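Local coordinates for protein purine nucleoside phosphorylase (Schistosoma mansoni, PDB 5KO5) that probably cleaves purine nucleosides with phosphate, releasing the free base and ribose 1-phosphate, and in this crystal holds cytosine in its base pocket, at residues Ile122-Lys127 with Asn246-Ala251; Gly136-Pro141 with Glu191-Phe196; Val240-Asn245 with Leu263-Lys268. All coordinates share one frame; numbering follows the deposited sequence.

Interaction 1 of 3, residues Ile122-Lys127 with Asn246-Ala251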
loop_
_atom_site.group_PDB
_atom_site.type_symbol
_atom_site.label_atom_id
_atom_site.label_comp_id
_atom_site.label_asym_id
_atom_site.label_seq_id
_atom_site.Cartn_x
_atom_site.Cartn_y
_atom_site.Cartn_z
ATOM N N ILE A 122 20.482 2.710 4.560
ATOM C CA ILE A 122 20.326 3.604 3.419
ATOM C C ILE A 122 21.266 4.798 3.527
ATOM O O ILE A 122 21.968 5.135 2.575
ATOM C CB ILE A 122 18.859 4.069 3.286
ATOM C CG1 ILE A 122 17.907 2.882 3.127
ATOM C CG2 ILE A 122 18.719 5.038 2.117
ATOM C CD1 ILE A 122 18.077 2.116 1.808
ATOM N N ASN A 123 21.274 5.455 4.690
ATOM C CA ASN A 123 22.187 6.561 4.952
ATOM C C ASN A 123 23.627 6.119 4.729
ATOM O O ASN A 123 24.033 5.031 5.144
ATOM C CB ASN A 123 22.024 7.009 6.412
ATOM C CG ASN A 123 22.732 8.330 6.708
ATOM O OD1 ASN A 123 23.947 8.444 6.586
ATOM N ND2 ASN A 123 21.956 9.331 7.106
ATOM N N ARG A 124 24.410 6.988 4.091
ATOM C CA ARG A 124 25.777 6.629 3.750
ATOM C C ARG A 124 26.662 6.420 4.961
ATOM O O ARG A 124 27.693 5.753 4.843
ATOM C CB ARG A 124 26.404 7.705 2.859
ATOM C CG ARG A 124 27.154 7.139 1.647
ATOM C CD ARG A 124 26.237 6.555 0.586
ATOM N NE ARG A 124 24.849 6.405 0.993
ATOM C CZ ARG A 124 23.916 7.340 0.878
ATOM N NH1 ARG A 124 24.192 8.515 0.314
ATOM N NH2 ARG A 124 22.707 7.073 1.334
ATOM N N LYS A 125 26.305 6.989 6.108
ATOM C CA LYS A 125 27.157 6.852 7.279
ATOM C C LYS A 125 27.088 5.461 7.894
ATOM O O LYS A 125 27.888 5.152 8.780
ATOM C CB LYS A 125 26.780 7.904 8.318
ATOM C CG LYS A 125 27.046 9.330 7.875
ATOM C CD LYS A 125 26.543 10.305 8.922
ATOM C CE LYS A 125 26.893 11.736 8.570
ATOM N NZ LYS A 125 26.448 12.676 9.636
ATOM N N LEU A 126 26.175 4.610 7.433
ATOM C CA LEU A 126 25.872 3.350 8.099
ATOM C C LEU A 126 26.650 2.198 7.475
ATOM O O LEU A 126 26.597 1.984 6.258
ATOM C CB LEU A 126 24.371 3.070 8.033
ATOM C CG LEU A 126 23.494 4.095 8.759
ATOM C CD1 LEU A 126 22.001 3.795 8.565
ATOM C CD2 LEU A 126 23.849 4.167 10.246
ATOM N N LYS A 127 27.358 1.452 8.318
ATOM C CA LYS A 127 28.116 0.271 7.936
ATOM C C LYS A 127 27.457 -0.968 8.522
ATOM O O LYS A 127 26.751 -0.906 9.533
ATOM C CB LYS A 127 29.533 0.301 8.520
ATOM C CG LYS A 127 30.434 1.410 8.067
ATOM C CD LYS A 127 31.801 1.184 8.696
ATOM C CE LYS A 127 32.692 2.404 8.587
ATOM N NZ LYS A 127 32.099 3.572 9.289
ATOM N N ASN A 246 24.813 -2.093 3.871
ATOM C CA ASN A 246 24.395 -0.815 3.316
ATOM C C ASN A 246 23.877 -1.071 1.910
ATOM O O ASN A 246 24.652 -1.392 1.000
ATOM C CB ASN A 246 25.516 0.216 3.305
ATOM C CG ASN A 246 25.000 1.575 2.943
ATOM O OD1 ASN A 246 24.568 1.785 1.818
ATOM N ND2 ASN A 246 24.967 2.490 3.911
ATOM N N SER A 247 22.564 -0.930 1.740
ATOM C CA SER A 247 21.950 -1.301 0.472
ATOM C C SER A 247 22.309 -0.341 -0.649
ATOM O O SER A 247 22.302 -0.737 -1.817
ATOM C CB SER A 247 20.435 -1.418 0.632
ATOM O OG SER A 247 20.136 -2.374 1.635
ATOM N N ILE A 248 22.601 0.920 -0.326
ATOM C CA ILE A 248 23.005 1.866 -1.362
ATOM C C ILE A 248 24.382 1.500 -1.893
ATOM O O ILE A 248 24.607 1.445 -3.106
ATOM C CB ILE A 248 22.965 3.308 -0.817
ATOM C CG1 ILE A 248 21.519 3.767 -0.572
ATOM C CG2 ILE A 248 23.709 4.268 -1.756
ATOM C CD1 ILE A 248 20.663 3.855 -1.826
ATOM N N LEU A 249 25.316 1.226 -0.981
ATOM C CA LEU A 249 26.645 0.787 -1.376
ATOM C C LEU A 249 26.577 -0.529 -2.141
ATOM O O LEU A 249 27.246 -0.693 -3.169
ATOM C CB LEU A 249 27.512 0.647 -0.123
ATOM C CG LEU A 249 29.020 0.827 -0.198
ATOM C CD1 LEU A 249 29.353 2.101 -0.937
ATOM C CD2 LEU A 249 29.572 0.870 1.221
ATOM N N ASP A 250 25.751 -1.473 -1.674
ATOM C CA ASP A 250 25.670 -2.759 -2.356
ATOM C C ASP A 250 25.131 -2.595 -3.775
ATOM O O ASP A 250 25.602 -3.262 -4.703
ATOM C CB ASP A 250 24.800 -3.745 -1.577
ATOM C CG ASP A 250 25.412 -4.157 -0.251
ATOM O OD1 ASP A 250 26.641 -3.981 -0.067
ATOM O OD2 ASP A 250 24.650 -4.669 0.594
ATOM N N ALA A 251 24.140 -1.715 -3.963
ATOM C CA ALA A 251 23.648 -1.457 -5.316
ATOM C C ALA A 251 24.729 -0.838 -6.191
ATOM O O ALA A 251 24.847 -1.177 -7.375
ATOM C CB ALA A 251 22.407 -0.568 -5.269
#
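N246 reaches across to the turn 123-126 with its side-chain amide. It is the N-cap of the short helix that begins at S247, and the same side chain caps the helix and bonds to a type I beta turn. CG lies anti to the backbone N (chi1 -171°), and ND2 sits between two carbonyls. The straighter bond goes to L126 O, 2.9 Å from N246 ND2, with an N-H...O angle of 161°; it runs in the carbonyl plane and onto a lone pair. The second, from N246 ND2 to N123 O at 3.0 Å, is bent to 130°, with the donor well above the carbonyl plane. N123 O already receives the turn's own L126 N, which arrives from the opposite face of that plane. On the other branch, N246 OD1 accepts L249 N at 3.0 Å, the capping bond. Three bonds therefore fix the rotation of this buried amide.

The N123 side chain braces the same turn: OD1 takes K125 N in an Asx turn, while ND2 is bonded to D217.

Next to this cap, I248 packs its two branches against different partners. CG1 faces I122, with I122 CG2 4.1 Å from I248 CG1, and the two side chains cross at about a right angle. I122 also leans on helix 205-213 through S208 and L212. S247, which lines the cytosine pocket, bonds its OG to E203.

On the outer side, the exposed R124 chain bends at chi2 and chi3, which brings its guanidinium back over the isoleucine. The other branch of I248 lies over one face of that flat group, with I248 CG2 3.7 Å from R124 NE.

Interaction 2 of 3, residues Gly136-Pro141 with Glu191-Phe196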
loop_
_atom_site.group_PDB
_atom_site.type_symbol
_atom_site.label_atom_id
_atom_site.label_comp_id
_atom_site.label_asym_id
_atom_site.label_seq_id
_atom_site.Cartn_x
_atom_site.Cartn_y
_atom_site.Cartn_z
ATOM N N GLY A 136 12.009 7.798 14.356
ATOM C CA GLY A 136 10.807 8.093 13.597
ATOM C C GLY A 136 10.709 7.081 12.482
ATOM O O GLY A 136 11.609 6.250 12.292
ATOM N N HIS A 137 9.608 7.143 11.730
ATOM C CA HIS A 137 9.436 6.143 10.682
ATOM C C HIS A 137 8.667 6.680 9.484
ATOM O O HIS A 137 7.967 7.694 9.563
ATOM C CB HIS A 137 8.804 4.843 11.199
ATOM C CG HIS A 137 7.376 4.963 11.649
ATOM N ND1 HIS A 137 6.953 4.489 12.871
ATOM C CD2 HIS A 137 6.266 5.438 11.025
ATOM C CE1 HIS A 137 5.653 4.683 12.996
ATOM N NE2 HIS A 137 5.208 5.253 11.886
ATOM N N ILE A 138 8.803 5.960 8.368
ATOM C CA ILE A 138 7.950 6.140 7.196
ATOM C C ILE A 138 7.244 4.815 6.963
ATOM O O ILE A 138 7.880 3.806 6.634
ATOM C CB ILE A 138 8.726 6.591 5.958
ATOM C CG1 ILE A 138 9.376 7.950 6.250
ATOM C CG2 ILE A 138 7.775 6.686 4.757
ATOM C CD1 ILE A 138 10.186 8.517 5.121
ATOM N N ASN A 139 5.940 4.805 7.177
ATOM C CA ASN A 139 5.137 3.581 7.226
ATOM C C ASN A 139 4.445 3.433 5.879
ATOM O O ASN A 139 3.303 3.853 5.712
ATOM C CB ASN A 139 4.128 3.778 8.353
ATOM C CG ASN A 139 3.206 2.603 8.576
ATOM O OD1 ASN A 139 3.344 1.526 7.990
ATOM N ND2 ASN A 139 2.227 2.814 9.465
ATOM N N PHE A 140 5.133 2.821 4.912
ATOM C CA PHE A 140 4.511 2.651 3.603
ATOM C C PHE A 140 3.222 1.849 3.671
ATOM O O PHE A 140 2.239 2.265 3.030
ATOM C CB PHE A 140 5.522 2.103 2.591
ATOM C CG PHE A 140 6.575 3.110 2.204
ATOM C CD1 PHE A 140 6.281 4.122 1.297
ATOM C CD2 PHE A 140 7.837 3.073 2.777
ATOM C CE1 PHE A 140 7.243 5.061 0.950
ATOM C CE2 PHE A 140 8.795 4.005 2.435
ATOM C CZ PHE A 140 8.500 4.995 1.515
ATOM N N PRO A 141 3.133 0.739 4.412
ATOM C CA PRO A 141 1.826 0.078 4.552
ATOM C C PRO A 141 0.761 1.006 5.113
ATOM O O PRO A 141 -0.380 0.998 4.626
ATOM C CB PRO A 141 2.136 -1.116 5.477
ATOM C CG PRO A 141 3.607 -1.431 5.155
ATOM C CD PRO A 141 4.207 -0.040 5.072
ATOM N N GLU A 191 21.459 7.393 15.047
ATOM C CA GLU A 191 20.012 7.529 15.128
ATOM C C GLU A 191 19.466 7.725 13.723
ATOM O O GLU A 191 20.177 8.184 12.827
ATOM C CB GLU A 191 19.590 8.673 16.044
ATOM C CG GLU A 191 20.019 10.033 15.550
ATOM C CD GLU A 191 19.534 11.147 16.454
ATOM O OE1 GLU A 191 19.442 10.920 17.679
ATOM O OE2 GLU A 191 19.232 12.244 15.933
ATOM N N GLY A 192 18.206 7.366 13.515
ATOM C CA GLY A 192 17.705 7.515 12.163
ATOM C C GLY A 192 16.243 7.157 12.019
ATOM O O GLY A 192 15.590 6.671 12.950
ATOM N N VAL A 193 15.756 7.391 10.804
ATOM C CA VAL A 193 14.365 7.161 10.426
ATOM C C VAL A 193 14.258 5.803 9.745
ATOM O O VAL A 193 15.037 5.494 8.831
ATOM C CB VAL A 193 13.881 8.269 9.474
ATOM C CG1 VAL A 193 12.485 7.947 8.918
ATOM C CG2 VAL A 193 13.891 9.616 10.179
ATOM N N TYR A 194 13.280 5.004 10.169
ATOM C CA TYR A 194 13.076 3.642 9.677
ATOM C C TYR A 194 11.957 3.613 8.639
ATOM O O TYR A 194 10.821 4.009 8.924
ATOM C CB TYR A 194 12.713 2.746 10.862
ATOM C CG TYR A 194 12.483 1.273 10.589
ATOM C CD1 TYR A 194 11.236 0.811 10.180
ATOM C CD2 TYR A 194 13.489 0.340 10.832
ATOM C CE1 TYR A 194 11.013 -0.538 9.971
ATOM C CE2 TYR A 194 13.277 -1.020 10.628
ATOM C CZ TYR A 194 12.038 -1.445 10.196
ATOM O OH TYR A 194 11.812 -2.781 10.006
ATOM N N ALA A 195 12.261 3.121 7.442
ATOM C CA ALA A 195 11.221 2.893 6.445
ATOM C C ALA A 195 10.720 1.467 6.584
ATOM O O ALA A 195 11.519 0.530 6.574
ATOM C CB ALA A 195 11.776 3.073 5.035
ATOM N N PHE A 196 9.394 1.305 6.671
ATOM C CA PHE A 196 8.772 -0.015 6.748
ATOM C C PHE A 196 8.416 -0.458 5.333
ATOM O O PHE A 196 7.526 0.121 4.699
ATOM C CB PHE A 196 7.542 0.064 7.650
ATOM C CG PHE A 196 6.771 -1.234 7.808
ATOM C CD1 PHE A 196 7.356 -2.486 7.592
ATOM C CD2 PHE A 196 5.427 -1.183 8.184
ATOM C CE1 PHE A 196 6.605 -3.656 7.744
ATOM C CE2 PHE A 196 4.674 -2.357 8.342
ATOM C CZ PHE A 196 5.275 -3.600 8.132
#
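I138 O is approached by three groups: F196 N gives a nearly straight bond of 2.9 Å, F140 N a weak one of 3.4 Å from its own segment, and the A195 CA-H points in as well. F196 N comes in almost head-on to the carbonyl. Two further backbone bonds, Y194 N to G136 O and I138 N to Y194 O, complete the parallel pairing, with H137 beside Y194 and I138 beside A195.

On the face carrying I138, V193 and A195, the packing is aliphatic: I138 CG1 lies 4.1 Å from V193 CG1. M210 of a second subunit comes against I138 and F140 there. The other face carries H137, N139, Y194 and F196. With CG anti to the backbone N (chi1 179°), the F196 ring lies alongside the N139 amide, and N139 OD1 meets its edge 3.4 Å from F196 CD2. That same oxygen accepts G142 N, so that N139 caps helix 140-143. P141 CG sits over one face of the ring, toward its rim, in a CH-pi contact 3.8 Å from the F196 ring centroid. F196 O lies in plane at the edge of the F140 ring.

Adjacent parallel strands joined through an intervening helix make this a beta-alpha-beta crossover in the mixed sheet of the phosphorylase fold, set at the trimer interface.

Interaction 3 of 3, residues Val240-Asn245 with Leu263-Lys268. With CYT (6-aminopyrimidin-2(1H)-one), chain B.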
loop_
_atom_site.group_PDB
_atom_site.type_symbol
_atom_site.label_atom_id
_atom_site.label_comp_id
_atom_site.label_asym_id
_atom_site.label_seq_id
_atom_site.Cartn_x
_atom_site.Cartn_y
_atom_site.Cartn_z
ATOM N N VAL A 240 15.655 -0.521 18.122
ATOM C CA VAL A 240 17.039 -0.445 17.668
ATOM C C VAL A 240 17.210 -1.371 16.475
ATOM O O VAL A 240 16.873 -2.557 16.557
ATOM C CB VAL A 240 18.014 -0.838 18.795
ATOM C CG1 VAL A 240 19.454 -0.817 18.284
ATOM C CG2 VAL A 240 17.830 0.093 19.983
ATOM N N SER A 241 17.722 -0.835 15.370
ATOM C CA SER A 241 18.046 -1.641 14.199
ATOM C C SER A 241 19.525 -1.997 14.203
ATOM O O SER A 241 20.378 -1.145 14.456
ATOM C CB SER A 241 17.774 -0.875 12.905
ATOM O OG SER A 241 16.387 -0.756 12.662
ATOM N N LEU A 242 19.821 -3.262 13.918
ATOM C CA LEU A 242 21.176 -3.686 13.601
ATOM C C LEU A 242 21.315 -3.675 12.084
ATOM O O LEU A 242 20.529 -4.316 11.384
ATOM C CB LEU A 242 21.435 -5.086 14.153
ATOM C CG LEU A 242 22.747 -5.760 13.732
ATOM C CD1 LEU A 242 23.959 -4.941 14.158
ATOM C CD2 LEU A 242 22.810 -7.149 14.326
ATOM N N ILE A 243 22.299 -2.936 11.578
ATOM C CA ILE A 243 22.473 -2.764 10.139
ATOM C C ILE A 243 23.170 -4.000 9.577
ATOM O O ILE A 243 24.327 -4.282 9.906
ATOM C CB ILE A 243 23.255 -1.483 9.818
ATOM C CG1 ILE A 243 22.541 -0.254 10.415
ATOM C CG2 ILE A 243 23.483 -1.366 8.320
ATOM C CD1 ILE A 243 21.082 -0.106 9.966
ATOM N N ALA A 244 22.467 -4.745 8.723
ATOM C CA ALA A 244 23.058 -5.943 8.127
ATOM C C ALA A 244 23.993 -5.609 6.968
ATOM O O ALA A 244 24.956 -6.337 6.721
ATOM C CB ALA A 244 21.956 -6.888 7.644
ATOM N N ASN A 245 23.727 -4.517 6.262
ATOM C CA ASN A 245 24.430 -4.175 5.036
ATOM C C ASN A 245 24.024 -2.755 4.704
ATOM O O ASN A 245 23.005 -2.266 5.191
ATOM C CB ASN A 245 23.996 -5.097 3.889
ATOM C CG ASN A 245 22.553 -4.872 3.489
ATOM O OD1 ASN A 245 21.639 -5.143 4.272
ATOM N ND2 ASN A 245 22.337 -4.342 2.286
ATOM N N LEU A 263 22.019 -12.910 8.864
ATOM C CA LEU A 263 22.114 -13.647 10.117
ATOM C C LEU A 263 23.545 -13.705 10.631
ATOM O O LEU A 263 23.761 -13.789 11.845
ATOM C CB LEU A 263 21.548 -15.057 9.954
ATOM C CG LEU A 263 20.028 -15.146 9.827
ATOM C CD1 LEU A 263 19.593 -16.593 9.660
ATOM C CD2 LEU A 263 19.357 -14.506 11.041
ATOM N N ALA A 264 24.539 -13.687 9.730
ATOM C CA ALA A 264 25.929 -13.675 10.178
ATOM C C ALA A 264 26.273 -12.364 10.871
ATOM O O ALA A 264 27.059 -12.350 11.827
ATOM C CB ALA A 264 26.869 -13.932 8.999
ATOM N N VAL A 265 25.705 -11.247 10.404
ATOM C CA VAL A 265 25.895 -9.984 11.114
ATOM C C VAL A 265 25.222 -10.038 12.480
ATOM O O VAL A 265 25.790 -9.589 13.483
ATOM C CB VAL A 265 25.410 -8.793 10.265
ATOM C CG1 VAL A 265 25.582 -7.493 11.042
ATOM C CG2 VAL A 265 26.196 -8.733 8.969
ATOM N N ALA A 266 24.006 -10.588 12.545
ATOM C CA ALA A 266 23.338 -10.770 13.834
ATOM C C ALA A 266 24.208 -11.567 14.799
ATOM O O ALA A 266 24.367 -11.192 15.966
ATOM C CB ALA A 266 21.981 -11.450 13.635
ATOM N N GLU A 267 24.810 -12.655 14.323
ATOM C CA GLU A 267 25.660 -13.462 15.193
ATOM C C GLU A 267 26.875 -12.670 15.668
ATOM O O GLU A 267 27.316 -12.825 16.812
ATOM C CB GLU A 267 26.069 -14.746 14.469
ATOM C CG GLU A 267 26.808 -15.753 15.326
ATOM C CD GLU A 267 26.173 -15.953 16.693
ATOM O OE1 GLU A 267 24.930 -16.066 16.777
ATOM O OE2 GLU A 267 26.927 -15.997 17.688
ATOM N N LYS A 268 27.417 -11.808 14.807
ATOM C CA LYS A 268 28.596 -11.022 15.159
ATOM C C LYS A 268 28.305 -10.007 16.260
ATOM O O LYS A 268 29.199 -9.696 17.062
ATOM C CB LYS A 268 29.119 -10.307 13.913
ATOM C CG LYS A 268 30.291 -9.382 14.164
ATOM C CD LYS A 268 30.680 -8.664 12.887
ATOM C CE LYS A 268 31.684 -7.554 13.156
ATOM N NZ LYS A 268 32.097 -6.906 11.877
HETATM N N3 CYT B . 16.653 -5.416 4.545
HETATM C C4 CYT B . 17.946 -5.687 4.733
HETATM N N1 CYT B . 16.145 -6.602 6.541
HETATM C C2 CYT B . 15.724 -5.871 5.424
HETATM O O2 CYT B . 14.519 -5.668 5.244
HETATM N N4 CYT B . 18.812 -5.223 3.825
HETATM C C5 CYT B . 18.397 -6.423 5.871
HETATM C C6 CYT B . 17.469 -6.861 6.734
#
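L242 and V265 meet where helix 259-283 packs across strand 236-246, a helix laid across the sheet of this alpha/beta fold. The two local axes come within 8.1 Å, at 133° between their directions. No hydrogen bond joins the segments, and the buried area is modest.

The close part is on the inner side of the helix. L242 CG is anti to the backbone N, on the helix side, and its CD2 branch comes 3.7 Å from A266 CA. V265 spreads its two methyls over the strand's carbonyls: CG1 sits 3.6 Å from I243 O, and CG2 3.5 Å from A244 O, an oxygen that also accepts S128 OG. L37 and L118 help enclose L242 and A266. On the outer side nothing comparable happens: A264, E267 and K268 are exposed and make no contact with the strand.

Beyond the helix the strand runs on to the ligand. A244 CB lies 4.0 Å from C5 of cytosine, and the N245 side chain turns its ND2 to S247. Its oxygen faces the base: cytosine N4 donates to N245 OD1 at 2.9 Å, with an N-H...O angle of 162°.

Interactions 1 and 3 meet directly, their centres 14 Å apart, because strand 236-246 leads straight into helix 247-252. N245 ND2 lies 2.9 Å from D250 OD2, probably a hydrogen bond, and K127 O packs 3.5 Å from I243 CG2. Interaction 2 shares the sheet with interaction 3 through neighbouring strands 131-139 and 236-246, touching it where Y194 CD2 comes 3.6 Å from S241 OG. Interactions 1 and 2 stay separate, their nearest atoms about 6 Å apart. Cytosine lies close to all three: N245 holds its N4 side, the S247 side chain is about 4 Å from it, while the side chain of Y194 stays about 6 Å off. E203, the partner of S247, also bonds the base.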